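Local coordinates for protein endo-1,4-beta-mannanase (Eisenia fetida, PDB 5Y6T) that probably hydrolyses internal beta-1,4-mannosidic linkages in mannan polysaccharides, as an endo-acting, cold-adapted mannanase of glycoside hydrolase family 5, at residues N334-F338 with A339-Q343. Residues are numbered along the deposited sequence; the frame is centred on the assembly and turned at random.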
loop_
_atom_site.group_PDB
_atom_site.type_symbol
_atom_site.label_atom_id
_atom_site.label_comp_id
_atom_site.label_asym_id
_atom_site.label_seq_id
_atom_site.Cartn_x
_atom_site.Cartn_y
_atom_site.Cartn_z
ATOM N N ASN A 334 6.419 9.576 14.029
ATOM C CA ASN A 334 6.402 8.139 14.042
ATOM C C ASN A 334 7.313 7.463 13.004
ATOM O O ASN A 334 7.199 6.274 12.799
ATOM C CB ASN A 334 5.014 7.633 13.986
ATOM C CG ASN A 334 4.284 7.782 15.321
ATOM O OD1 ASN A 334 4.882 8.091 16.402
ATOM N ND2 ASN A 334 3.021 7.471 15.283
ATOM N N ALA A 335 8.256 8.190 12.427
ATOM C CA ALA A 335 9.233 7.584 11.599
ATOM C C ALA A 335 10.478 7.238 12.414
ATOM O O ALA A 335 11.023 8.090 13.158
ATOM C CB ALA A 335 9.570 8.497 10.437
ATOM N N ASP A 336 10.941 6.009 12.262
ATOM C CA ASP A 336 12.266 5.630 12.698
ATOM C C ASP A 336 13.359 6.116 11.787
ATOM O O ASP A 336 13.136 6.425 10.603
ATOM C CB ASP A 336 12.316 4.088 12.760
ATOM C CG ASP A 336 11.487 3.516 13.860
ATOM O OD1 ASP A 336 11.123 4.240 14.862
ATOM O OD2 ASP A 336 11.179 2.297 13.749
ATOM N N SER A 337 14.579 6.140 12.273
ATOM C CA SER A 337 15.707 6.297 11.398
ATOM C C SER A 337 15.860 5.081 10.453
ATOM O O SER A 337 15.412 3.965 10.784
ATOM C CB SER A 337 17.009 6.474 12.220
ATOM O OG SER A 337 17.355 5.250 12.828
ATOM N N PHE A 338 16.518 5.288 9.317
ATOM C CA PHE A 338 16.856 4.180 8.413
ATOM C C PHE A 338 17.642 3.111 9.215
ATOM O O PHE A 338 17.403 1.894 9.102
ATOM C CB PHE A 338 17.661 4.663 7.225
ATOM C CG PHE A 338 17.856 3.623 6.211
ATOM C CD1 PHE A 338 18.891 2.684 6.345
ATOM C CD2 PHE A 338 17.019 3.535 5.120
ATOM C CE1 PHE A 338 19.063 1.672 5.366
ATOM C CE2 PHE A 338 17.205 2.548 4.163
ATOM C CZ PHE A 338 18.206 1.605 4.305
ATOM N N ALA A 339 18.622 3.576 10.020
ATOM C CA ALA A 339 19.501 2.641 10.766
ATOM C C ALA A 339 18.700 1.724 11.704
ATOM O O ALA A 339 18.967 0.538 11.830
ATOM C CB ALA A 339 20.549 3.405 11.575
ATOM N N THR A 340 17.697 2.294 12.342
ATOM C CA THR A 340 16.859 1.487 13.208
ATOM C C THR A 340 16.095 0.443 12.379
ATOM O O THR A 340 16.053 -0.755 12.713
ATOM C CB THR A 340 15.916 2.392 14.052
ATOM O OG1 THR A 340 16.699 3.104 15.010
ATOM C CG2 THR A 340 14.817 1.605 14.792
ATOM N N GLN A 341 15.451 0.892 11.325
ATOM C CA GLN A 341 14.690 -0.026 10.464
ATOM C C GLN A 341 15.587 -1.122 9.891
ATOM O O GLN A 341 15.154 -2.296 9.795
ATOM C CB GLN A 341 13.989 0.734 9.355
ATOM C CG GLN A 341 12.909 1.648 9.930
ATOM C CD GLN A 341 12.412 2.700 8.955
ATOM O OE1 GLN A 341 11.569 2.411 8.141
ATOM N NE2 GLN A 341 13.019 3.850 8.970
ATOM N N ALA A 342 16.795 -0.755 9.482
ATOM C CA ALA A 342 17.765 -1.735 8.995
ATOM C C ALA A 342 17.915 -2.876 10.011
ATOM O O ALA A 342 18.131 -3.969 9.602
ATOM C CB ALA A 342 19.117 -1.104 8.720
ATOM N N GLN A 343 17.866 -2.621 11.319
ATOM C CA GLN A 343 18.057 -3.735 12.306
ATOM C C GLN A 343 16.981 -4.791 12.128
ATOM O O GLN A 343 17.201 -5.989 12.285
ATOM C CB GLN A 343 18.097 -3.238 13.733
ATOM C CG GLN A 343 19.211 -2.240 14.009
ATOM C CD GLN A 343 19.088 -1.756 15.473
ATOM O OE1 GLN A 343 18.138 -1.096 15.843
ATOM N NE2 GLN A 343 19.996 -2.189 16.296
HETATM O O HOH W 1 15.170 5.505 15.100
#
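Ser337 is the N-cap of helix 338-348, and its hydroxyl reaches forward to accept the backbone N-H of Thr340, three residues on. The bond from Thr340 N to Ser337 OG measures 3.0 Å, and chi1 of 71°, which sets OG between the backbone N and the carbonyl carbon of Ser337, brings the oxygen there. A water accepts from Ser337 N and is also hydrogen-bonded to Thr340 OG1 at 2.8 Å, bridging the last loop residue and the first turn.

The carbonyl of Ser337 is gripped twice by one residue. Gln341 N reaches Ser337 O at 3.1 Å in an almost straight helical bond, whereas Gln341 NE2 comes from above the carbonyl plane, 3.0 Å from the same Ser337 O, which lies close to the plane of the side-chain amide. Further bonds, from NE2 to Gln327 O and from Ser325 OG to OE1, fix the rotation of this amide and tie the helix start to the end of strand 322-325 and the loop just after it. In the beta/alpha-barrel expected of family 5, that strand pairs with strand 20-28, and helix 338-348 follows it on the outside.

Before the cap, Asp336 lays its CB 3.8 Å from Gln341 CG, while the Asp336 and Thr340 side chains cross at about a right angle, with OD2 of Asp336 3.8 Å from Thr340 CG2. Both carboxylate oxygens accept backbone N-H groups, those of Ser301 and Gln300. At the first helical residue, Phe338 CE1 lies 4.4 Å from the CB of Ala342, one turn on, and the ring makes a cation-pi contact with Arg57.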